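Sensory box/GGDEF domain protein (PDB 3LYX) probably senses or relays a signal through this PAS domain to a C-terminal GGDEF domain of the diguanylate cyclase type. Local coordinates at residues B[54-64]-B[80-88]. Residues are numbered along the deposited sequence; the frame is centred on the assembly and turned at random.
Sequences MLHVPGDTEHI and GEIRMLHKD
Arg83 and Asp60 form a salt bridge that ties segment 54-64 to strand 78-85. The guanidinium comes side-on and gives one nitrogen to each carboxylate oxygen: NH2 of Arg83 lies 2.5 Å from OD1 of Asp60, and NE of Arg83 lies 2.8 Å from OD2 of Asp60. The two flat groups are 42° apart, so the pairing is twisted; NE meets the syn lone pair of OD2, whereas NH2 approaches OD1 from 31° out of the carboxylate plane. Arginine suits this place because its chain, bent at chi3, brings a two-nitrogen edge to the acid, and the short carboxylate of Asp60 matches that edge with two oxygens. One guanidinium face lies beneath Val57, whose CG1 is 3.6 Å from NH2 of Arg83. The branched valine adds a second touch, CG2 against the arginine CB.

Further along, the backbone N of Leu85 donates to Leu55 O (3.0 Å), and CD2 of Leu85 rests against Pro58 CD. With its CG anti to the backbone N (chi1 175°), Leu85 also brings CD2 to 3.4 Å from His56 O; its forked end suits a place where it meets both ring carbon and backbone. Toward the other end, CD1 of buried Ile64 packs on CB of Ile82 at 3.9 Å, both isoleucines offering branched hydrocarbon surface, and also lies over one face of the His56 ring.

Waters supplement the single direct backbone bond, bridging Leu55 O to Arg83 O and Met54 O to Leu85 O; another links Val57 N, Asp60 OD2 and Arg83 O. On the sheet side, strand 78-85 is hydrogen-bonded through its backbone to strand 91-102, Ile82 with Ile94 and Met84 with Gly92.

A methionine in place of Arg83 would probably leave the Asp60 carboxylate without its countercharge and Val57 without its flat partner. Charge pairing, apolar packing and bridging water thus together join this edge strand of the antiparallel PAS sheet to the helical connection preceding it.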
# COMPACT_ATOMS: atom_id res chain seq x y z
N MET B 54 -9.55 13.69 -14.15
CA MET B 54 -8.50 14.63 -14.52
C MET B 54 -7.20 13.83 -14.71
O MET B 54 -6.24 14.32 -15.30
CB MET B 54 -8.34 15.73 -13.45
CG MET B 54 -7.21 15.58 -12.44
SD MET B 54 -7.03 17.04 -11.31
CE MET B 54 -6.18 18.09 -12.34
N LEU B 55 -7.20 12.57 -14.25
CA LEU B 55 -6.04 11.68 -14.36
C LEU B 55 -6.06 10.83 -15.64
O LEU B 55 -5.10 10.13 -15.96
CB LEU B 55 -5.96 10.74 -13.16
CG LEU B 55 -5.96 11.36 -11.76
CD1 LEU B 55 -5.99 10.25 -10.73
CD2 LEU B 55 -4.73 12.25 -11.56
N HIS B 56 -7.18 10.89 -16.36
CA HIS B 56 -7.35 10.15 -17.61
C HIS B 56 -6.91 10.98 -18.80
O HIS B 56 -6.81 12.22 -18.72
CB HIS B 56 -8.83 9.81 -17.84
CG HIS B 56 -9.42 8.90 -16.81
ND1 HIS B 56 -10.77 8.82 -16.59
CD2 HIS B 56 -8.84 8.02 -15.95
CE1 HIS B 56 -11.01 7.94 -15.63
NE2 HIS B 56 -9.86 7.44 -15.23
N VAL B 57 -6.64 10.31 -19.91
CA VAL B 57 -6.29 10.99 -21.14
C VAL B 57 -7.67 11.30 -21.69
O VAL B 57 -8.49 10.39 -21.87
CB VAL B 57 -5.53 10.07 -22.09
CG1 VAL B 57 -5.18 10.82 -23.38
CG2 VAL B 57 -4.27 9.57 -21.42
N PRO B 58 -7.96 12.58 -21.95
CA PRO B 58 -9.26 13.03 -22.47
C PRO B 58 -10.15 12.00 -23.17
O PRO B 58 -11.31 11.84 -22.81
CB PRO B 58 -8.87 14.19 -23.38
CG PRO B 58 -7.79 14.84 -22.56
CD PRO B 58 -6.96 13.65 -22.10
N GLY B 59 -9.60 11.29 -24.15
CA GLY B 59 -10.40 10.31 -24.86
C GLY B 59 -10.91 9.11 -24.08
O GLY B 59 -12.06 8.69 -24.24
N ASP B 60 -10.05 8.56 -23.22
CA ASP B 60 -10.37 7.36 -22.45
C ASP B 60 -11.48 7.39 -21.39
O ASP B 60 -12.13 6.37 -21.15
CB ASP B 60 -9.10 6.83 -21.77
CG ASP B 60 -7.93 6.73 -22.73
OD1 ASP B 60 -8.16 6.65 -23.96
OD2 ASP B 60 -6.77 6.71 -22.26
N THR B 61 -11.69 8.53 -20.75
CA THR B 61 -12.66 8.65 -19.67
C THR B 61 -13.97 7.88 -19.74
O THR B 61 -14.22 7.00 -18.91
CB THR B 61 -12.99 10.12 -19.37
OG1 THR B 61 -11.79 10.80 -18.98
CG2 THR B 61 -14.02 10.22 -18.24
N GLU B 62 -14.82 8.22 -20.70
CA GLU B 62 -16.11 7.54 -20.79
C GLU B 62 -15.99 6.02 -20.90
O GLU B 62 -16.78 5.30 -20.28
CB GLU B 62 -16.92 8.11 -21.96
CG GLU B 62 -17.32 9.58 -21.75
CD GLU B 62 -18.32 10.09 -22.77
OE1 GLU B 62 -18.00 10.08 -23.98
OE2 GLU B 62 -19.42 10.52 -22.37
N HIS B 63 -15.01 5.54 -21.64
CA HIS B 63 -14.82 4.10 -21.80
C HIS B 63 -14.42 3.45 -20.47
O HIS B 63 -15.04 2.48 -20.01
CB HIS B 63 -13.74 3.82 -22.86
CG HIS B 63 -13.39 2.37 -23.01
ND1 HIS B 63 -14.28 1.43 -23.48
CD2 HIS B 63 -12.25 1.69 -22.71
CE1 HIS B 63 -13.70 0.23 -23.47
NE2 HIS B 63 -12.47 0.37 -23.00
N ILE B 64 -13.37 3.98 -19.85
CA ILE B 64 -12.88 3.46 -18.58
C ILE B 64 -13.99 3.44 -17.52
O ILE B 64 -14.18 2.43 -16.84
CB ILE B 64 -11.69 4.30 -18.07
CG1 ILE B 64 -10.49 4.10 -19.01
CG2 ILE B 64 -11.35 3.92 -16.63
CD1 ILE B 64 -9.30 4.99 -18.70
N GLY B 80 -7.51 -3.42 -14.76
CA GLY B 80 -7.21 -3.16 -16.15
C GLY B 80 -5.93 -2.36 -16.29
O GLY B 80 -5.42 -1.84 -15.31
N GLU B 81 -5.41 -2.31 -17.51
CA GLU B 81 -4.20 -1.56 -17.80
C GLU B 81 -4.67 -0.42 -18.68
O GLU B 81 -5.08 -0.63 -19.82
CB GLU B 81 -3.20 -2.43 -18.55
CG GLU B 81 -2.47 -3.42 -17.67
CD GLU B 81 -1.72 -4.46 -18.47
OE1 GLU B 81 -1.10 -4.11 -19.49
OE2 GLU B 81 -1.76 -5.64 -18.07
N ILE B 82 -4.63 0.78 -18.12
CA ILE B 82 -5.12 1.96 -18.81
C ILE B 82 -4.06 3.05 -18.95
O ILE B 82 -3.02 3.01 -18.30
CB ILE B 82 -6.32 2.53 -18.04
CG1 ILE B 82 -5.90 2.83 -16.59
CG2 ILE B 82 -7.47 1.51 -18.04
CD1 ILE B 82 -6.99 3.46 -15.74
N ARG B 83 -4.33 4.03 -19.81
CA ARG B 83 -3.40 5.13 -19.98
C ARG B 83 -3.54 6.06 -18.77
O ARG B 83 -4.56 6.07 -18.09
CB ARG B 83 -3.67 5.90 -21.27
CG ARG B 83 -3.18 5.19 -22.53
CD ARG B 83 -3.24 6.09 -23.74
NE ARG B 83 -4.60 6.57 -23.98
CZ ARG B 83 -4.94 7.41 -24.96
NH1 ARG B 83 -4.01 7.87 -25.79
NH2 ARG B 83 -6.20 7.79 -25.10
N MET B 84 -2.49 6.84 -18.54
CA MET B 84 -2.44 7.76 -17.42
C MET B 84 -1.95 9.11 -17.95
O MET B 84 -1.08 9.17 -18.82
CB MET B 84 -1.46 7.19 -16.39
CG MET B 84 -1.22 8.02 -15.17
SD MET B 84 0.42 7.65 -14.50
CE MET B 84 1.27 9.14 -15.04
N LEU B 85 -2.53 10.20 -17.44
CA LEU B 85 -2.12 11.54 -17.84
C LEU B 85 -1.48 12.21 -16.63
O LEU B 85 -2.16 12.53 -15.65
CB LEU B 85 -3.33 12.35 -18.32
CG LEU B 85 -3.03 13.82 -18.66
CD1 LEU B 85 -1.98 13.90 -19.75
CD2 LEU B 85 -4.31 14.53 -19.10
N HIS B 86 -0.17 12.40 -16.70
CA HIS B 86 0.58 13.01 -15.61
C HIS B 86 0.33 14.51 -15.55
O HIS B 86 -0.09 15.11 -16.53
CB HIS B 86 2.09 12.74 -15.79
CG HIS B 86 2.92 13.13 -14.60
ND1 HIS B 86 3.27 14.43 -14.34
CD2 HIS B 86 3.46 12.38 -13.61
CE1 HIS B 86 3.99 14.48 -13.23
NE2 HIS B 86 4.12 13.24 -12.77
N LYS B 87 0.58 15.09 -14.38
CA LYS B 87 0.38 16.52 -14.19
C LYS B 87 1.23 17.33 -15.17
O LYS B 87 0.78 18.35 -15.69
CB LYS B 87 0.71 16.92 -12.76
CG LYS B 87 0.72 18.43 -12.55
CD LYS B 87 0.97 18.81 -11.11
CE LYS B 87 1.15 20.31 -10.96
NZ LYS B 87 -0.02 21.10 -11.48
N ASP B 88 2.46 16.89 -15.42
CA ASP B 88 3.35 17.61 -16.33
C ASP B 88 3.00 17.38 -17.79
O ASP B 88 3.77 17.72 -18.69
CB ASP B 88 4.82 17.24 -16.08
CG ASP B 88 5.14 15.82 -16.49
OD1 ASP B 88 4.55 15.32 -17.48
OD2 ASP B 88 6.00 15.19 -15.83
O HOH W 1 -3.46 14.80 -15.21
O HOH W 2 -5.37 7.11 -15.58
O HOH W 3 -6.79 7.56 -19.75
O HOH W 4 -6.48 3.90 -21.40